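Local coordinates for uncharacterized protein (Bacteroides ovatus, PDB 3NQK), which is of unknown function but combines an N-terminal DUF4973 region of the E-set clan with a BT_3044-like C-terminal region in one beta-rich chain, at residues Arg57-Ala62 against Leu129-Asp134; Glu94-Val99 against Glu108-Asp113; Gly204-Asp209 against Tyr275-Phe280. All coordinates share one frame; numbering follows the deposited sequence.

Contact 1 (Arg57-Ala62 against Leu129-Asp134)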
loop_
_atom_site.group_PDB
_atom_site.type_symbol
_atom_site.label_atom_id
_atom_site.label_comp_id
_atom_site.label_asym_id
_atom_site.label_seq_id
_atom_site.Cartn_x
_atom_site.Cartn_y
_atom_site.Cartn_z
ATOM N N ARG A 57 -19.206 -19.859 -3.227
ATOM C CA ARG A 57 -19.366 -19.899 -1.785
ATOM C C ARG A 57 -19.945 -18.609 -1.276
ATOM O O ARG A 57 -19.442 -17.525 -1.579
ATOM C CB ARG A 57 -18.019 -20.172 -1.098
ATOM C CG ARG A 57 -17.221 -21.300 -1.746
ATOM C CD ARG A 57 -15.818 -21.422 -1.189
ATOM N NE ARG A 57 -15.770 -22.299 -0.027
ATOM C CZ ARG A 57 -15.181 -23.500 0.001
ATOM N NH1 ARG A 57 -14.534 -23.968 -1.062
ATOM N NH2 ARG A 57 -15.192 -24.211 1.126
ATOM N N ASP A 58 -21.072 -18.728 -0.584
ATOM C CA ASP A 58 -21.647 -17.627 0.139
ATOM C C ASP A 58 -21.223 -17.791 1.578
ATOM O O ASP A 58 -21.688 -18.692 2.262
ATOM C CB ASP A 58 -23.179 -17.628 0.009
ATOM C CG ASP A 58 -23.650 -17.127 -1.355
ATOM O OD1 ASP A 58 -23.253 -15.998 -1.757
ATOM O OD2 ASP A 58 -24.422 -17.853 -2.022
ATOM N N ILE A 59 -20.280 -16.958 2.012
ATOM C CA ILE A 59 -19.705 -17.066 3.347
ATOM C C ILE A 59 -20.437 -16.168 4.302
ATOM O O ILE A 59 -20.734 -15.027 3.979
ATOM C CB ILE A 59 -18.203 -16.697 3.324
ATOM C CG1 ILE A 59 -17.432 -17.710 2.463
ATOM C CG2 ILE A 59 -17.621 -16.659 4.752
ATOM C CD1 ILE A 59 -16.099 -17.208 1.950
ATOM N N HIS A 60 -20.750 -16.680 5.480
ATOM C CA HIS A 60 -21.481 -15.890 6.476
ATOM C C HIS A 60 -20.581 -15.527 7.637
ATOM O O HIS A 60 -19.885 -16.387 8.187
ATOM C CB HIS A 60 -22.703 -16.657 6.978
ATOM C CG HIS A 60 -23.742 -16.900 5.922
ATOM N ND1 HIS A 60 -24.945 -16.223 5.890
ATOM C CD2 HIS A 60 -23.759 -17.748 4.867
ATOM C CE1 HIS A 60 -25.657 -16.646 4.859
ATOM N NE2 HIS A 60 -24.960 -17.571 4.222
ATOM N N ILE A 61 -20.589 -14.238 8.003
ATOM C CA ILE A 61 -19.781 -13.729 9.099
ATOM C C ILE A 61 -20.693 -13.200 10.196
ATOM O O ILE A 61 -21.693 -12.546 9.915
ATOM C CB ILE A 61 -18.896 -12.559 8.651
ATOM C CG1 ILE A 61 -18.273 -12.824 7.269
ATOM C CG2 ILE A 61 -17.836 -12.284 9.682
ATOM C CD1 ILE A 61 -17.212 -13.832 7.285
ATOM N N ALA A 62 -20.326 -13.443 11.444
ATOM C CA ALA A 62 -21.117 -12.953 12.577
ATOM C C ALA A 62 -20.220 -12.513 13.714
ATOM O O ALA A 62 -19.108 -13.043 13.891
ATOM C CB ALA A 62 -22.096 -14.031 13.062
ATOM N N LEU A 129 -14.881 -11.522 15.168
ATOM C CA LEU A 129 -15.555 -12.062 13.994
ATOM C C LEU A 129 -15.327 -13.542 13.894
ATOM O O LEU A 129 -14.223 -14.031 14.130
ATOM C CB LEU A 129 -15.043 -11.391 12.729
ATOM C CG LEU A 129 -15.198 -9.875 12.690
ATOM C CD1 LEU A 129 -14.566 -9.302 11.420
ATOM C CD2 LEU A 129 -16.644 -9.498 12.787
ATOM N N THR A 130 -16.383 -14.260 13.560
ATOM C CA THR A 130 -16.310 -15.681 13.365
ATOM C C THR A 130 -17.023 -16.020 12.054
ATOM O O THR A 130 -17.961 -15.321 11.639
ATOM C CB THR A 130 -16.980 -16.450 14.552
ATOM O OG1 THR A 130 -16.653 -17.844 14.484
ATOM C CG2 THR A 130 -18.496 -16.290 14.513
ATOM N N ILE A 131 -16.537 -17.040 11.374
ATOM C CA ILE A 131 -17.168 -17.512 10.153
ATOM C C ILE A 131 -18.082 -18.632 10.522
ATOM O O ILE A 131 -17.628 -19.753 10.777
ATOM C CB ILE A 131 -16.134 -18.016 9.157
ATOM C CG1 ILE A 131 -15.330 -16.850 8.622
ATOM C CG2 ILE A 131 -16.810 -18.759 8.005
ATOM C CD1 ILE A 131 -14.311 -17.233 7.652
ATOM N N VAL A 132 -19.380 -18.340 10.565
ATOM C CA VAL A 132 -20.370 -19.325 10.980
ATOM C C VAL A 132 -20.762 -20.328 9.844
ATOM O O VAL A 132 -21.414 -21.327 10.108
ATOM C CB VAL A 132 -21.649 -18.627 11.563
ATOM C CG1 VAL A 132 -21.271 -17.748 12.734
ATOM C CG2 VAL A 132 -22.363 -17.805 10.496
ATOM N N ASP A 133 -20.348 -20.042 8.601
ATOM C CA ASP A 133 -20.607 -20.949 7.427
ATOM C C ASP A 133 -19.632 -20.626 6.293
ATOM O O ASP A 133 -19.644 -19.516 5.766
ATOM C CB ASP A 133 -22.056 -20.802 6.921
ATOM C CG ASP A 133 -22.343 -21.648 5.634
ATOM O OD1 ASP A 133 -21.628 -22.648 5.376
ATOM O OD2 ASP A 133 -23.301 -21.315 4.909
ATOM N N ASP A 134 -18.811 -21.607 5.905
ATOM C CA ASP A 134 -17.735 -21.379 4.890
ATOM C C ASP A 134 -18.196 -21.557 3.438
ATOM O O ASP A 134 -17.362 -21.644 2.525
ATOM C CB ASP A 134 -16.499 -22.279 5.172
ATOM C CG ASP A 134 -16.782 -23.777 4.975
ATOM O OD1 ASP A 134 -17.876 -24.148 4.492
ATOM O OD2 ASP A 134 -15.890 -24.583 5.297
HETATM O O HOH W 1 -24.570 -19.972 2.217
#
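Arg57 reaches Asp134 through two torsions. Its CG stands anti to the carbonyl carbon (chi1 -46°), and a bend at chi3 (89°) turns NE toward the backbone of Asp134. Arg57 NE donates to Asp134 O at 3.1 Å. The bond is nearly straight (169°), and the oxygen lies at the guanidinium edge, close to its plane. Asp134 OD2 stays 4.2 Å from Arg57 NH2, beyond salt-bridge range, while Asp134 OD1 is hydrogen-bonded to Ser136 OG. Arg57 NH1 is hydrogen-bonded to Asn53 OD1. An alanine at Arg57 would probably leave Asp134 O and Asn53 OD1 without these donors and set the chain around Asp134 freer to move.

Further along the strand, the His60 ring and the Asp133 carboxylate lie side by side and point the same way, their planes nearly parallel. One water joins them. It contacts His60 NE2 and donates to Asp133 OD2 and Asp58 O. His60 ND1 is hydrogen-bonded to Glu97 OE2. On the face of the sheet that carries Ile61 and Ile131, Ile61 CD1 rests 3.8 Å from Ile131 CG1. Ile59 CG2 meets Ile131 CG2 at 4.0 Å. At the far end Ala62 CB packs on Val132 CG1.

The backbones run antiparallel. Ala62 and Thr130 exchange two bonds, and His60 N donates to Asp133 O at 3.1 Å. Val132 N gives only a weak bond to His60 O. The register slips by one residue between the His60 and Ile61 pairs. This is a beta bulge in an antiparallel strand pair, within the DUF4973 region.

Contact 2 (Glu94-Val99 against Glu108-Asp113). With EDO (1,2-ethanediol), chain C.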
loop_
_atom_site.group_PDB
_atom_site.type_symbol
_atom_site.label_atom_id
_atom_site.label_comp_id
_atom_site.label_asym_id
_atom_site.label_seq_id
_atom_site.Cartn_x
_atom_site.Cartn_y
_atom_site.Cartn_z
ATOM N N GLU A 94 -20.158 -1.458 10.862
ATOM C CA GLU A 94 -21.096 -2.209 9.994
ATOM C C GLU A 94 -20.287 -3.050 9.028
ATOM O O GLU A 94 -19.243 -2.633 8.587
ATOM C CB GLU A 94 -22.000 -1.251 9.173
ATOM C CG GLU A 94 -23.051 -0.432 10.004
ATOM C CD GLU A 94 -24.284 -1.277 10.440
ATOM O OE1 GLU A 94 -24.265 -2.520 10.265
ATOM O OE2 GLU A 94 -25.261 -0.684 10.956
ATOM N N PHE A 95 -20.759 -4.251 8.727
ATOM C CA PHE A 95 -20.166 -5.047 7.651
ATOM C C PHE A 95 -21.197 -6.014 7.104
ATOM O O PHE A 95 -22.108 -6.406 7.807
ATOM C CB PHE A 95 -18.918 -5.801 8.133
ATOM C CG PHE A 95 -19.192 -6.803 9.181
ATOM C CD1 PHE A 95 -19.662 -8.049 8.853
ATOM C CD2 PHE A 95 -18.970 -6.510 10.504
ATOM C CE1 PHE A 95 -19.951 -8.972 9.838
ATOM C CE2 PHE A 95 -19.241 -7.446 11.494
ATOM C CZ PHE A 95 -19.746 -8.655 11.162
ATOM N N PRO A 96 -21.062 -6.395 5.837
ATOM C CA PRO A 96 -22.056 -7.290 5.265
ATOM C C PRO A 96 -21.995 -8.690 5.878
ATOM O O PRO A 96 -20.910 -9.225 6.107
ATOM C CB PRO A 96 -21.700 -7.319 3.759
ATOM C CG PRO A 96 -20.340 -6.768 3.657
ATOM C CD PRO A 96 -20.142 -5.860 4.825
ATOM N N GLU A 97 -23.164 -9.250 6.163
ATOM C CA GLU A 97 -23.268 -10.556 6.791
ATOM C C GLU A 97 -22.755 -11.654 5.846
ATOM O O GLU A 97 -22.242 -12.680 6.298
ATOM C CB GLU A 97 -24.728 -10.815 7.188
ATOM C CG GLU A 97 -24.946 -12.002 8.145
ATOM C CD GLU A 97 -25.203 -13.315 7.425
ATOM O OE1 GLU A 97 -25.553 -13.281 6.222
ATOM O OE2 GLU A 97 -25.082 -14.380 8.075
ATOM N N THR A 98 -22.850 -11.397 4.537
ATOM C CA THR A 98 -22.460 -12.369 3.519
ATOM C C THR A 98 -21.391 -11.828 2.545
ATOM O O THR A 98 -21.455 -10.673 2.092
ATOM C CB THR A 98 -23.699 -12.840 2.704
ATOM O OG1 THR A 98 -24.386 -13.865 3.433
ATOM C CG2 THR A 98 -23.290 -13.391 1.336
ATOM N N VAL A 99 -20.412 -12.677 2.236
ATOM C CA VAL A 99 -19.402 -12.368 1.243
ATOM C C VAL A 99 -19.403 -13.463 0.209
ATOM O O VAL A 99 -19.431 -14.644 0.548
ATOM C CB VAL A 99 -18.023 -12.289 1.859
ATOM C CG1 VAL A 99 -17.009 -12.034 0.800
ATOM C CG2 VAL A 99 -17.977 -11.180 2.946
ATOM N N GLU A 108 -11.477 -12.537 -1.270
ATOM C CA GLU A 108 -12.429 -11.456 -1.382
ATOM C C GLU A 108 -12.413 -10.658 -0.095
ATOM O O GLU A 108 -12.078 -11.189 0.967
ATOM C CB GLU A 108 -13.828 -11.989 -1.681
ATOM C CG GLU A 108 -14.884 -10.870 -1.980
ATOM C CD GLU A 108 -14.448 -9.935 -3.095
ATOM O OE1 GLU A 108 -14.551 -10.338 -4.274
ATOM O OE2 GLU A 108 -13.999 -8.794 -2.782
ATOM N N LEU A 109 -12.761 -9.375 -0.197
ATOM C CA LEU A 109 -12.620 -8.444 0.920
ATOM C C LEU A 109 -13.915 -8.200 1.708
ATOM O O LEU A 109 -14.982 -8.008 1.139
ATOM C CB LEU A 109 -12.088 -7.105 0.406
ATOM C CG LEU A 109 -10.718 -7.134 -0.293
ATOM C CD1 LEU A 109 -10.388 -5.737 -0.896
ATOM C CD2 LEU A 109 -9.614 -7.605 0.669
ATOM N N LEU A 110 -13.784 -8.204 3.027
ATOM C CA LEU A 110 -14.857 -7.836 3.921
ATOM C C LEU A 110 -14.663 -6.395 4.280
ATOM O O LEU A 110 -13.768 -6.055 5.036
ATOM C CB LEU A 110 -14.821 -8.694 5.188
ATOM C CG LEU A 110 -15.912 -8.422 6.234
ATOM C CD1 LEU A 110 -17.271 -8.863 5.745
ATOM C CD2 LEU A 110 -15.573 -9.115 7.527
ATOM N N ASN A 111 -15.460 -5.531 3.686
ATOM C CA ASN A 111 -15.395 -4.120 3.983
ATOM C C ASN A 111 -16.087 -3.812 5.301
ATOM O O ASN A 111 -17.316 -3.856 5.391
ATOM C CB ASN A 111 -16.027 -3.322 2.857
ATOM C CG ASN A 111 -15.316 -3.517 1.550
ATOM O OD1 ASN A 111 -14.138 -3.222 1.429
ATOM N ND2 ASN A 111 -16.021 -4.036 0.568
ATOM N N ILE A 112 -15.287 -3.572 6.337
ATOM C CA ILE A 112 -15.795 -3.157 7.626
ATOM C C ILE A 112 -15.764 -1.653 7.683
ATOM O O ILE A 112 -14.697 -1.055 7.623
ATOM C CB ILE A 112 -14.920 -3.682 8.779
ATOM C CG1 ILE A 112 -14.763 -5.193 8.706
ATOM C CG2 ILE A 112 -15.511 -3.297 10.100
ATOM C CD1 ILE A 112 -13.967 -5.771 9.885
ATOM N N ASP A 113 -16.935 -1.045 7.834
ATOM C CA ASP A 113 -17.071 0.412 7.884
ATOM C C ASP A 113 -17.241 0.917 9.331
ATOM O O ASP A 113 -18.259 0.666 9.979
ATOM C CB ASP A 113 -18.279 0.864 7.016
ATOM C CG ASP A 113 -18.039 0.659 5.531
ATOM O OD1 ASP A 113 -16.882 0.838 5.083
ATOM O OD2 ASP A 113 -18.996 0.312 4.812
HETATM C C1 EDO C . -23.102 -6.214 11.037
HETATM O O1 EDO C . -23.146 -4.925 10.394
HETATM C C2 EDO C . -24.027 -7.197 10.306
HETATM O O2 EDO C . -23.367 -8.463 10.126
#
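Glu94 and Asp113 make a single antiparallel bridge, and then residues 94-99 leave this sheet for another. Asp113 N donates to Glu94 O at 2.9 Å, and Glu94 N donates back to Asp113 O. Beyond this pair side chains carry the contact. Phe95 CB and Pro96 CD lie against Asn111 O, Pro96 CD at 3.5 Å from it.

Leu110 CD1 is the meeting point further on. Val99 CG2 comes to 3.7 Å from Leu110 CD1, the two side chains crossing at about a right angle. Phe95 CD1 and Pro96 O also touch this methyl. Val99 CG1 turns to the aliphatic part of Glu108 and lies 3.7 Å from Glu108 CG. The carboxylate of Glu108 folds back, and OE2 accepts from Leu109 N.

A 1,2-ethanediol, probably from the crystallisation liquor, sits by the departing chain. Its O1 donates to Glu94 OE1 at 2.7 Å and accepts from Phe95 N. Its C1 lies over the centre of the Phe95 ring, 4.0 Å above the plane. The bend of Glu94 at chi2 (-77°) places CD for this grip.

Leu109 points away and packs on Pro311 of the second subunit. Strand 107-115 pairs with strand 38-48, while strand 98-101 pairs with strand 57-63. Phe95 packs on Ile61 of strand 57-63 and Leu129 of strand 125-133. Leu110 packs on Leu129 and on Ile45 of strand 38-48.

Contact 3 (Gly204-Asp209 against Tyr275-Phe280)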
loop_
_atom_site.group_PDB
_atom_site.type_symbol
_atom_site.label_atom_id
_atom_site.label_comp_id
_atom_site.label_asym_id
_atom_site.label_seq_id
_atom_site.Cartn_x
_atom_site.Cartn_y
_atom_site.Cartn_z
ATOM N N GLY A 204 0.240 12.534 34.696
ATOM C CA GLY A 204 1.435 12.125 35.402
ATOM C C GLY A 204 1.801 10.691 35.189
ATOM O O GLY A 204 1.933 10.245 34.059
ATOM N N LEU A 205 1.958 9.961 36.290
ATOM C CA LEU A 205 2.371 8.559 36.238
ATOM C C LEU A 205 1.224 7.615 36.603
ATOM O O LEU A 205 1.444 6.438 36.860
ATOM C CB LEU A 205 3.569 8.325 37.163
ATOM C CG LEU A 205 4.880 9.022 36.751
ATOM C CD1 LEU A 205 6.000 8.677 37.730
ATOM C CD2 LEU A 205 5.279 8.626 35.350
ATOM N N ILE A 206 -0.002 8.126 36.559
ATOM C CA ILE A 206 -1.184 7.311 36.827
ATOM C C ILE A 206 -1.144 6.027 35.995
ATOM O O ILE A 206 -0.867 6.059 34.778
ATOM C CB ILE A 206 -2.474 8.087 36.501
ATOM C CG1 ILE A 206 -2.734 9.164 37.563
ATOM C CG2 ILE A 206 -3.666 7.150 36.392
ATOM C CD1 ILE A 206 -2.976 8.635 38.928
ATOM N N ASN A 207 -1.409 4.896 36.652
ATOM C CA ASN A 207 -1.382 3.602 35.992
ATOM C C ASN A 207 -2.451 3.511 34.911
ATOM O O ASN A 207 -3.647 3.606 35.196
ATOM C CB ASN A 207 -1.573 2.484 37.015
ATOM C CG ASN A 207 -1.168 1.107 36.474
ATOM O OD1 ASN A 207 -1.498 0.728 35.335
ATOM N ND2 ASN A 207 -0.467 0.363 37.283
ATOM N N GLU A 208 -2.009 3.257 33.678
ATOM C CA GLU A 208 -2.905 3.195 32.513
ATOM C C GLU A 208 -3.780 1.940 32.516
ATOM O O GLU A 208 -4.660 1.803 31.674
ATOM C CB GLU A 208 -2.081 3.273 31.193
ATOM C CG GLU A 208 -1.162 4.544 31.117
ATOM C CD GLU A 208 -0.356 4.670 29.810
ATOM O OE1 GLU A 208 -0.038 3.641 29.196
ATOM O OE2 GLU A 208 -0.015 5.818 29.433
ATOM N N ASP A 209 -3.529 1.027 33.463
ATOM C CA ASP A 209 -4.300 -0.233 33.576
ATOM C C ASP A 209 -5.057 -0.289 34.904
ATOM O O ASP A 209 -5.444 -1.341 35.362
ATOM C CB ASP A 209 -3.360 -1.448 33.474
ATOM C CG ASP A 209 -2.744 -1.610 32.078
ATOM O OD1 ASP A 209 -3.478 -1.485 31.073
ATOM O OD2 ASP A 209 -1.536 -1.920 31.995
ATOM N N TYR A 275 2.310 21.035 34.343
ATOM C CA TYR A 275 1.013 21.151 35.037
ATOM C C TYR A 275 1.022 20.560 36.428
ATOM O O TYR A 275 1.937 19.841 36.808
ATOM C CB TYR A 275 -0.100 20.489 34.211
ATOM C CG TYR A 275 0.077 18.986 33.963
ATOM C CD1 TYR A 275 -0.278 18.050 34.920
ATOM C CD2 TYR A 275 0.523 18.520 32.740
ATOM C CE1 TYR A 275 -0.137 16.666 34.671
ATOM C CE2 TYR A 275 0.666 17.170 32.483
ATOM C CZ TYR A 275 0.332 16.243 33.442
ATOM O OH TYR A 275 0.477 14.880 33.152
ATOM N N ASP A 276 -0.016 20.873 37.183
ATOM C CA ASP A 276 -0.231 20.274 38.484
ATOM C C ASP A 276 -1.450 19.409 38.414
ATOM O O ASP A 276 -2.376 19.706 37.651
ATOM C CB ASP A 276 -0.490 21.354 39.546
ATOM C CG ASP A 276 0.765 22.069 39.986
ATOM O OD1 ASP A 276 1.865 21.481 39.886
ATOM O OD2 ASP A 276 0.636 23.215 40.491
ATOM N N PHE A 277 -1.482 18.361 39.244
ATOM C CA PHE A 277 -2.703 17.588 39.478
ATOM C C PHE A 277 -2.582 16.799 40.753
ATOM O O PHE A 277 -1.525 16.748 41.362
ATOM C CB PHE A 277 -2.995 16.662 38.318
ATOM C CG PHE A 277 -2.272 15.362 38.382
ATOM C CD1 PHE A 277 -0.945 15.273 37.998
ATOM C CD2 PHE A 277 -2.939 14.204 38.748
ATOM C CE1 PHE A 277 -0.274 14.048 38.026
ATOM C CE2 PHE A 277 -2.270 12.975 38.791
ATOM C CZ PHE A 277 -0.943 12.902 38.427
ATOM N N GLN A 278 -3.682 16.200 41.171
ATOM C CA GLN A 278 -3.723 15.418 42.411
ATOM C C GLN A 278 -4.197 14.032 42.125
ATOM O O GLN A 278 -5.109 13.844 41.311
ATOM C CB GLN A 278 -4.691 16.051 43.408
ATOM C CG GLN A 278 -4.340 17.442 43.792
ATOM C CD GLN A 278 -5.196 17.973 44.926
ATOM O OE1 GLN A 278 -6.310 17.469 45.193
ATOM N NE2 GLN A 278 -4.693 18.988 45.600
ATOM N N ASP A 279 -3.620 13.056 42.833
ATOM C CA ASP A 279 -4.060 11.670 42.755
ATOM C C ASP A 279 -4.841 11.418 43.997
ATOM O O ASP A 279 -4.322 11.545 45.095
ATOM C CB ASP A 279 -2.853 10.716 42.657
ATOM C CG ASP A 279 -3.249 9.233 42.743
ATOM O OD1 ASP A 279 -4.383 8.936 43.155
ATOM O OD2 ASP A 279 -2.391 8.370 42.454
ATOM N N PHE A 280 -6.114 11.097 43.830
ATOM C CA PHE A 280 -7.014 10.961 44.963
ATOM C C PHE A 280 -7.686 9.597 44.983
ATOM O O PHE A 280 -8.711 9.413 45.635
ATOM C CB PHE A 280 -8.065 12.056 44.906
ATOM C CG PHE A 280 -8.909 12.012 43.678
ATOM C CD1 PHE A 280 -8.460 12.565 42.498
ATOM C CD2 PHE A 280 -10.155 11.408 43.698
ATOM C CE1 PHE A 280 -9.236 12.527 41.363
ATOM C CE2 PHE A 280 -10.938 11.365 42.560
ATOM C CZ PHE A 280 -10.478 11.927 41.394
#
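Gly204 and Ile206 belong to a loop in the C-terminal region, and both are buried where they pack against strand 264-279. The loop follows strand 198-202 and leads to helix 212-215. It forms no strand pair with residues 275-280, and the nearest CA atoms stay 7.9 Å apart at Ile206 and Asp279. Side chains of the strand span the gap.

One hydrogen bond joins the two segments. Gly204 N donates to Tyr275 OH at 2.8 Å, almost straight at 175°. The nitrogen lies at the edge of the tyrosine ring, near its plane. The ring itself also meets Phe243.

Phe277 comes up beside the same glycine. Phe277 CE1 is 3.7 Å from Gly204 CA, where a CB would run into the ring. The positive phi of Gly204 is a second reason for the residue, since glycine tolerates it easily. The other CE atom of the ring, Phe277 CE2, touches Ile206 CG1 at 4.0 Å. The side chains of Ile206 and Phe277 cross obliquely.

Ile206 chi2 (-63°) sends CD1 to the carboxylate of Asp279, 3.6 Å from Asp279 OD2. OD1 of Asp279 accepts from Thr281 N.

Past Ile206 the loop turns away. Ile206 O is hydrogen-bonded to Arg189 NH1. Asn207 OD1 then accepts from Asp209 N at 2.8 Å. This is an Asx turn in the loop between strand 198-202 and helix 212-215, which packs on strand 264-279 of the antiparallel sheet in the BT_3044-like region.

Contacts 1 and 2 are neighbours, their centres about 10 Å apart. Strands 57-63 and 98-101 lie side by side in one sheet, and Ile61 N probably bonds to Glu97 O. Leu129 packs on Phe95 between them. Both contacts are partly buried, with polar groups on their outer parts and aliphatic ones inside. Contact 3 belongs to the C-terminal region, its centre about 45 Å from that of contact 1 and about 41 Å from that of contact 2. Its touching residues are all buried. Contact 1 rests on backbone pairing with a bulge, contact 2 on a bridge and then side chains, and contact 3 on side chains against a loop, with one backbone-to-hydroxyl hydrogen bond.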